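Local coordinates for protein HMG-CoA Lyase (Bacillus subtilis subsp. subtilis, PDB 1YDO) that belongs to the HMGL-like family of TIM-barrel proteins, built around a ring of parallel strands, at residues T32-L37 with I45-F50; R139-T144 with V229-A234. All coordinates share one frame; numbering follows the deposited sequence.

Both contacts are buried, but they lie on different sides of the same barrel wall. Interaction 1 joins helix 27-38 to strand 44-49 on the outer surface of the sheet, and its side-chain contacts are all aliphatic. Interaction 2 sits near the centre of the chain, where strands 137-143 and 229-232 face each other across the barrel interior, and it consists of charged and polar groups. The centres are 15 Å apart, yet the two meet: Glu46, on the strand of interaction 1, makes a long, weak ion pair with Arg139 of interaction 2, and Trp33 packs against Ala234. The alternation of residues along strand 44-49 thus serves both layers.

Interaction 1: T32-L37 with I45-F50; sequences TWINQL and IEITSF
Ile34, on helix 27-38, reaches strand 44-49 with both of its branches. The tip of the longer one, CD1, lies 3.7 Å from the backbone O of Ile47 and also comes near CB of that residue. The shorter branch meets its counterpart, Ile34 CG2 to Ile47 CG2 at 4.1 Å, and the two side chains cross at about a right angle. Ile34 has CG1 anti to its carbonyl carbon (chi1 -63°), with the chain extended from there, which carries CD1 out from the helix to the strand.

One helical turn further on, the reach is reversed. Here the strand supplies the long arm: Ile45 CD1 comes to 3.8 Å from Leu37 CB and also lies against the backbone of that residue. The far end of Leu37 turns to its own helix, where CD2 sits 4.0 Å above the ring plane of Trp33, over the ring centre.

Ile34 also packs on Val65 of helix 62-68, and Pro14 of helix 13-17 lies against both Ile34 and Ile45. Leu37 also touches Ala276 of helix 270-284, whose carbonyl O accepts a hydrogen bond from Trp33 NE1.

The chain leaves strand 8-11, passes through helix 27-38 and returns in strand 44-49, parallel to the first strand: a beta-alpha-beta crossover, the repeating step of a TIM barrel. Glu46, between the two isoleucines, takes no part in the contact with the helix and forms a salt bridge with Arg15. With aliphatic side chains and no hydrogen bond between the segments, this part of the helix is probably held on the sheet by the burial of apolar surface, and directional bonding plays no part between them.

Interaction 2: R139-T144 with V229-A234; sequences RAYLST and VFDGSA
The interior of the TIM barrel is spanned here by side chains from two strands that are not neighbours: 137-143 and 229-232 are separated by two others, and the CA atoms of Tyr141 and Asp231 are 10.8 Å apart. Asp231 reaches inward from one wall to meet Arg139 and Tyr141 coming from the other. The side chain of Arg139 runs out extended from CG to NE, its CG opposite the backbone N (chi1 -176°), which brings the guanidinium deep into the barrel. Its NH2 forms a salt bridge with Asp231 OD2 at 2.6 Å, with the oxygen lying in the guanidinium plane and using its syn lone pair. The two flat groups are nevertheless turned 74° against each other, and a single nitrogen faces the carboxylate: Arg139 NH2 is also 2.9 Å from Asp231 OD1, while Arg139 NH1 makes a weak hydrogen bond to Tyr44 OH.

The other carboxylate oxygen is met by the phenol: Tyr141 OH gives a weak hydrogen bond to Asp231 OD1, 2.8 Å away and oblique to the ring. Ser175 OG, from an intervening strand, hydrogen-bonds that same oxygen, and His207 meets the Tyr141 ring.

Both carboxylate oxygens thus have partners, OD2 the arginine and OD1 the tyrosine and Ser175; the rotation of the group is probably restrained, and the bridge links two non-adjacent strands through polar groups.

Interaction 1: T32-L37 with I45-F50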
ATOM      1  N   THR A  32      -7.511  27.939  -5.397  1.00 37.94           N
ATOM      2  CA  THR A  32      -8.577  27.217  -6.062  1.00 37.60           C
ATOM      3  C   THR A  32      -8.641  25.757  -5.618  1.00 38.20           C
ATOM      4  O   THR A  32      -9.732  25.198  -5.467  1.00 38.54           O
ATOM      5  CB  THR A  32      -8.389  27.245  -7.564  1.00 37.31           C
ATOM      6  OG1 THR A  32      -8.057  28.575  -7.988  1.00 39.59           O
ATOM      7  CG2 THR A  32      -9.659  26.802  -8.233  1.00 36.23           C
ATOM      8  N   TRP A  33      -7.474  25.143  -5.409  1.00 37.54           N
ATOM      9  CA  TRP A  33      -7.397  23.737  -4.995  1.00 36.90           C
ATOM     10  C   TRP A  33      -7.746  23.524  -3.535  1.00 37.54           C
ATOM     11  O   TRP A  33      -8.385  22.528  -3.180  1.00 36.25           O
ATOM     12  CB  TRP A  33      -6.000  23.177  -5.247  1.00 34.53           C
ATOM     13  CG  TRP A  33      -5.867  21.742  -4.915  1.00 30.64           C
ATOM     14  CD1 TRP A  33      -6.646  20.724  -5.359  1.00 30.02           C
ATOM     15  CD2 TRP A  33      -4.845  21.149  -4.116  1.00 30.90           C
ATOM     16  NE1 TRP A  33      -6.170  19.522  -4.889  1.00 29.48           N
ATOM     17  CE2 TRP A  33      -5.069  19.759  -4.118  1.00 29.91           C
ATOM     18  CE3 TRP A  33      -3.762  21.659  -3.394  1.00 31.44           C
ATOM     19  CZ2 TRP A  33      -4.243  18.873  -3.433  1.00 31.73           C
ATOM     20  CZ3 TRP A  33      -2.935  20.771  -2.712  1.00 31.59           C
ATOM     21  CH2 TRP A  33      -3.185  19.397  -2.734  1.00 32.38           C
ATOM     22  N   ILE A  34      -7.300  24.454  -2.693  1.00 37.71           N
ATOM     23  CA  ILE A  34      -7.562  24.386  -1.262  1.00 37.91           C
ATOM     24  C   ILE A  34      -9.041  24.630  -1.016  1.00 38.45           C
ATOM     25  O   ILE A  34      -9.599  24.150  -0.028  1.00 38.19           O
ATOM     26  CB  ILE A  34      -6.727  25.432  -0.495  1.00 38.76           C
ATOM     27  CG1 ILE A  34      -5.233  25.123  -0.667  1.00 38.73           C
ATOM     28  CG2 ILE A  34      -7.088  25.419   0.986  1.00 38.22           C
ATOM     29  CD1 ILE A  34      -4.306  26.033   0.121  1.00 37.84           C
ATOM     30  N   ASN A  35      -9.672  25.369  -1.926  1.00 37.60           N
ATOM     31  CA  ASN A  35     -11.094  25.642  -1.813  1.00 37.55           C
ATOM     32  C   ASN A  35     -11.849  24.339  -1.976  1.00 36.42           C
ATOM     33  O   ASN A  35     -12.725  24.014  -1.181  1.00 36.57           O
ATOM     34  CB  ASN A  35     -11.523  26.647  -2.872  1.00 39.01           C
ATOM     35  CG  ASN A  35     -11.165  28.065  -2.492  1.00 41.32           C
ATOM     36  OD1 ASN A  35     -11.268  28.974  -3.315  1.00 44.10           O
ATOM     37  ND2 ASN A  35     -10.751  28.269  -1.234  1.00 40.69           N
ATOM     38  N   GLN A  36     -11.488  23.590  -3.008  1.00 35.57           N
ATOM     39  CA  GLN A  36     -12.110  22.304  -3.252  1.00 36.34           C
ATOM     40  C   GLN A  36     -11.976  21.476  -1.973  1.00 36.10           C
ATOM     41  O   GLN A  36     -12.956  20.971  -1.421  1.00 35.11           O
ATOM     42  CB  GLN A  36     -11.399  21.601  -4.404  1.00 37.45           C
ATOM     43  CG  GLN A  36     -11.305  22.441  -5.664  1.00 40.55           C
ATOM     44  CD  GLN A  36     -10.561  21.730  -6.782  1.00 43.30           C
ATOM     45  OE1 GLN A  36     -10.715  20.519  -6.975  1.00 46.12           O
ATOM     46  NE2 GLN A  36      -9.768  22.481  -7.540  1.00 43.34           N
ATOM     47  N   LEU A  37     -10.747  21.350  -1.494  1.00 36.06           N
ATOM     48  CA  LEU A  37     -10.492  20.594  -0.288  1.00 36.31           C
ATOM     49  C   LEU A  37     -11.400  21.004   0.866  1.00 37.99           C
ATOM     50  O   LEU A  37     -12.031  20.152   1.482  1.00 37.80           O
ATOM     51  CB  LEU A  37      -9.032  20.747   0.106  1.00 34.71           C
ATOM     52  CG  LEU A  37      -8.073  19.668  -0.383  1.00 33.49           C
ATOM     53  CD1 LEU A  37      -8.433  19.165  -1.766  1.00 34.00           C
ATOM     54  CD2 LEU A  37      -6.694  20.251  -0.356  1.00 32.63           C
ATOM     55  N   ILE A  45      -6.866  21.193   7.548  1.00 35.13           N
ATOM     56  CA  ILE A  45      -6.032  21.376   6.371  1.00 34.12           C
ATOM     57  C   ILE A  45      -4.858  22.314   6.606  1.00 35.01           C
ATOM     58  O   ILE A  45      -5.072  23.481   6.909  1.00 36.48           O
ATOM     59  CB  ILE A  45      -6.833  21.999   5.241  1.00 31.61           C
ATOM     60  CG1 ILE A  45      -8.089  21.195   4.957  1.00 29.88           C
ATOM     61  CG2 ILE A  45      -5.965  22.107   4.017  1.00 33.56           C
ATOM     62  CD1 ILE A  45      -8.886  21.757   3.800  1.00 29.67           C
ATOM     63  N   GLU A  46      -3.626  21.831   6.465  1.00 34.52           N
ATOM     64  CA  GLU A  46      -2.494  22.735   6.618  1.00 34.81           C
ATOM     65  C   GLU A  46      -2.363  23.514   5.316  1.00 35.23           C
ATOM     66  O   GLU A  46      -1.700  23.060   4.391  1.00 36.19           O
ATOM     67  CB  GLU A  46      -1.210  21.977   6.846  1.00 34.27           C
ATOM     68  CG  GLU A  46      -1.137  21.316   8.170  1.00 37.29           C
ATOM     69  CD  GLU A  46       0.291  20.940   8.536  1.00 40.24           C
ATOM     70  OE1 GLU A  46       0.486  20.246   9.564  1.00 42.50           O
ATOM     71  OE2 GLU A  46       1.223  21.338   7.800  1.00 39.16           O
ATOM     72  N   ILE A  47      -2.986  24.683   5.240  1.00 34.98           N
ATOM     73  CA  ILE A  47      -2.941  25.476   4.022  1.00 33.06           C
ATOM     74  C   ILE A  47      -1.547  25.847   3.538  1.00 32.52           C
ATOM     75  O   ILE A  47      -1.319  25.937   2.335  1.00 33.22           O
ATOM     76  CB  ILE A  47      -3.741  26.761   4.186  1.00 33.71           C
ATOM     77  CG1 ILE A  47      -3.159  27.582   5.336  1.00 34.57           C
ATOM     78  CG2 ILE A  47      -5.198  26.436   4.459  1.00 32.88           C
ATOM     79  CD1 ILE A  47      -3.795  28.943   5.485  1.00 34.75           C
ATOM     80  N   THR A  48      -0.610  26.062   4.455  1.00 32.21           N
ATOM     81  CA  THR A  48       0.741  26.443   4.049  1.00 33.11           C
ATOM     82  C   THR A  48       1.739  26.436   5.197  1.00 34.36           C
ATOM     83  O   THR A  48       1.402  26.078   6.329  1.00 35.08           O
ATOM     84  CB  THR A  48       0.759  27.850   3.471  1.00 32.99           C
ATOM     85  OG1 THR A  48       2.094  28.199   3.083  1.00 33.68           O
ATOM     86  CG2 THR A  48       0.278  28.842   4.523  1.00 32.86           C
ATOM     87  N   SER A  49       2.969  26.846   4.889  1.00 35.23           N
ATOM     88  CA  SER A  49       4.051  26.914   5.871  1.00 36.27           C
ATOM     89  C   SER A  49       4.614  28.322   5.935  1.00 38.08           C
ATOM     90  O   SER A  49       4.813  28.968   4.904  1.00 38.46           O
ATOM     91  CB  SER A  49       5.179  25.943   5.508  1.00 35.33           C
ATOM     92  OG  SER A  49       6.376  26.266   6.194  1.00 30.77           O
ATOM     93  N   PHE A  50       4.872  28.799   7.147  1.00 40.93           N
ATOM     94  CA  PHE A  50       5.421  30.132   7.325  1.00 42.47           C
ATOM     95  C   PHE A  50       6.909  30.121   7.595  1.00 44.01           C
ATOM     96  O   PHE A  50       7.427  30.955   8.337  1.00 44.34           O
ATOM     97  CB  PHE A  50       4.685  30.880   8.438  1.00 41.49           C
ATOM     98  CG  PHE A  50       3.324  31.332   8.040  1.00 39.56           C
ATOM     99  CD1 PHE A  50       2.214  30.550   8.303  1.00 40.43           C
ATOM    100  CD2 PHE A  50       3.156  32.508   7.335  1.00 38.40           C
ATOM    101  CE1 PHE A  50       0.945  30.944   7.865  1.00 41.17           C
ATOM    102  CE2 PHE A  50       1.893  32.905   6.893  1.00 38.26           C
ATOM    103  CZ  PHE A  50       0.792  32.125   7.154  1.00 39.31           C
TER

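Interaction 2: R139-T144 with V229-A234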
ATOM      1  N   ARG A 139      -0.050  22.198  17.680  1.00 40.48           N
ATOM      2  CA  ARG A 139       0.201  20.812  17.338  1.00 38.94           C
ATOM      3  C   ARG A 139       1.683  20.665  17.045  1.00 38.56           C
ATOM      4  O   ARG A 139       2.269  21.534  16.405  1.00 38.45           O
ATOM      5  CB  ARG A 139      -0.601  20.447  16.101  1.00 37.87           C
ATOM      6  CG  ARG A 139      -0.503  19.008  15.714  1.00 35.40           C
ATOM      7  CD  ARG A 139      -0.892  18.852  14.272  1.00 34.37           C
ATOM      8  NE  ARG A 139      -1.169  17.466  13.944  1.00 35.15           N
ATOM      9  CZ  ARG A 139      -1.254  17.000  12.710  1.00 35.11           C
ATOM     10  NH1 ARG A 139      -1.068  17.822  11.686  1.00 34.25           N
ATOM     11  NH2 ARG A 139      -1.543  15.720  12.517  1.00 34.75           N
ATOM     12  N   ALA A 140       2.279  19.567  17.503  1.00 39.22           N
ATOM     13  CA  ALA A 140       3.700  19.317  17.290  1.00 39.85           C
ATOM     14  C   ALA A 140       3.935  18.209  16.263  1.00 41.15           C
ATOM     15  O   ALA A 140       3.205  17.218  16.207  1.00 40.94           O
ATOM     16  CB  ALA A 140       4.377  18.962  18.618  1.00 39.62           C
ATOM     17  N   TYR A 141       4.978  18.394  15.464  1.00 41.25           N
ATOM     18  CA  TYR A 141       5.352  17.459  14.423  1.00 41.55           C
ATOM     19  C   TYR A 141       6.706  16.864  14.742  1.00 39.88           C
ATOM     20  O   TYR A 141       7.729  17.434  14.376  1.00 40.89           O
ATOM     21  CB  TYR A 141       5.452  18.200  13.097  1.00 45.52           C
ATOM     22  CG  TYR A 141       4.381  17.850  12.106  1.00 48.56           C
ATOM     23  CD1 TYR A 141       4.256  16.550  11.636  1.00 49.75           C
ATOM     24  CD2 TYR A 141       3.496  18.823  11.629  1.00 49.90           C
ATOM     25  CE1 TYR A 141       3.286  16.219  10.722  1.00 51.44           C
ATOM     26  CE2 TYR A 141       2.515  18.503  10.705  1.00 50.21           C
ATOM     27  CZ  TYR A 141       2.419  17.198  10.260  1.00 51.73           C
ATOM     28  OH  TYR A 141       1.463  16.846   9.347  1.00 55.66           O
ATOM     29  N   LEU A 142       6.732  15.732  15.426  1.00 37.53           N
ATOM     30  CA  LEU A 142       8.008  15.108  15.750  1.00 35.25           C
ATOM     31  C   LEU A 142       8.384  14.205  14.572  1.00 34.33           C
ATOM     32  O   LEU A 142       7.662  13.269  14.245  1.00 35.05           O
ATOM     33  CB  LEU A 142       7.858  14.288  17.024  1.00 35.12           C
ATOM     34  CG  LEU A 142       9.085  14.222  17.921  1.00 36.33           C
ATOM     35  CD1 LEU A 142       8.818  13.236  19.046  1.00 37.13           C
ATOM     36  CD2 LEU A 142      10.301  13.800  17.127  1.00 36.59           C
ATOM     37  N   SER A 143       9.508  14.475  13.926  1.00 32.73           N
ATOM     38  CA  SER A 143       9.878  13.661  12.789  1.00 32.58           C
ATOM     39  C   SER A 143      10.979  12.681  13.112  1.00 34.98           C
ATOM     40  O   SER A 143      11.553  12.710  14.200  1.00 35.33           O
ATOM     41  CB  SER A 143      10.303  14.529  11.612  1.00 32.13           C
ATOM     42  OG  SER A 143      11.439  15.289  11.935  1.00 32.14           O
ATOM     43  N   THR A 144      11.247  11.804  12.146  1.00 37.20           N
ATOM     44  CA  THR A 144      12.263  10.768  12.232  1.00 39.19           C
ATOM     45  C   THR A 144      12.110   9.884  13.477  1.00 40.18           C
ATOM     46  O   THR A 144      13.099   9.449  14.064  1.00 40.85           O
ATOM     47  CB  THR A 144      13.680  11.405  12.159  1.00 40.18           C
ATOM     48  OG1 THR A 144      14.651  10.387  11.910  1.00 43.32           O
ATOM     49  CG2 THR A 144      14.026  12.110  13.441  1.00 39.92           C
ATOM     50  N   VAL A 229      -6.023   9.389  14.647  1.00 27.52           N
ATOM     51  CA  VAL A 229      -5.667  10.575  13.894  1.00 27.95           C
ATOM     52  C   VAL A 229      -4.585  10.244  12.878  1.00 27.09           C
ATOM     53  O   VAL A 229      -3.495   9.785  13.228  1.00 26.17           O
ATOM     54  CB  VAL A 229      -5.143  11.676  14.834  1.00 28.63           C
ATOM     55  CG1 VAL A 229      -4.926  12.969  14.072  1.00 28.51           C
ATOM     56  CG2 VAL A 229      -6.113  11.876  15.968  1.00 26.32           C
ATOM     57  N   PHE A 230      -4.876  10.480  11.610  1.00 27.80           N
ATOM     58  CA  PHE A 230      -3.887  10.182  10.593  1.00 28.68           C
ATOM     59  C   PHE A 230      -3.741  11.298   9.596  1.00 29.07           C
ATOM     60  O   PHE A 230      -4.721  11.881   9.144  1.00 29.47           O
ATOM     61  CB  PHE A 230      -4.259   8.887   9.898  1.00 28.80           C
ATOM     62  CG  PHE A 230      -4.164   7.689  10.795  1.00 29.64           C
ATOM     63  CD1 PHE A 230      -2.946   7.046  10.997  1.00 29.76           C
ATOM     64  CD2 PHE A 230      -5.290   7.215  11.455  1.00 29.41           C
ATOM     65  CE1 PHE A 230      -2.846   5.935  11.846  1.00 30.32           C
ATOM     66  CE2 PHE A 230      -5.208   6.111  12.304  1.00 30.86           C
ATOM     67  CZ  PHE A 230      -3.981   5.466  12.498  1.00 30.13           C
ATOM     68  N   ASP A 231      -2.496  11.604   9.264  1.00 29.31           N
ATOM     69  CA  ASP A 231      -2.192  12.659   8.315  1.00 28.15           C
ATOM     70  C   ASP A 231      -2.110  12.077   6.931  1.00 28.02           C
ATOM     71  O   ASP A 231      -1.622  10.962   6.756  1.00 29.60           O
ATOM     72  CB  ASP A 231      -0.861  13.302   8.673  1.00 28.10           C
ATOM     73  CG  ASP A 231      -0.947  14.142   9.925  1.00 28.78           C
ATOM     74  OD1 ASP A 231       0.112  14.592  10.406  1.00 27.80           O
ATOM     75  OD2 ASP A 231      -2.077  14.358  10.414  1.00 30.06           O
ATOM     76  N   GLY A 232      -2.579  12.838   5.951  1.00 28.02           N
ATOM     77  CA  GLY A 232      -2.547  12.374   4.575  1.00 29.82           C
ATOM     78  C   GLY A 232      -2.302  13.491   3.577  1.00 29.67           C
ATOM     79  O   GLY A 232      -2.379  14.663   3.921  1.00 28.70           O
ATOM     80  N   SER A 233      -2.003  13.131   2.337  1.00 30.35           N
ATOM     81  CA  SER A 233      -1.761  14.118   1.298  1.00 31.56           C
ATOM     82  C   SER A 233      -2.612  13.794   0.066  1.00 32.04           C
ATOM     83  O   SER A 233      -2.470  12.732  -0.525  1.00 32.86           O
ATOM     84  CB  SER A 233      -0.285  14.122   0.928  1.00 30.92           C
ATOM     85  OG  SER A 233      -0.064  15.017  -0.145  1.00 33.35           O
ATOM     86  N   ALA A 234      -3.502  14.698  -0.321  1.00 32.60           N
ATOM     87  CA  ALA A 234      -4.349  14.432  -1.475  1.00 34.34           C
ATOM     88  C   ALA A 234      -3.516  14.001  -2.692  1.00 35.98           C
ATOM     89  O   ALA A 234      -2.559  14.676  -3.074  1.00 38.11           O
ATOM     90  CB  ALA A 234      -5.185  15.668  -1.810  1.00 32.30           C
TER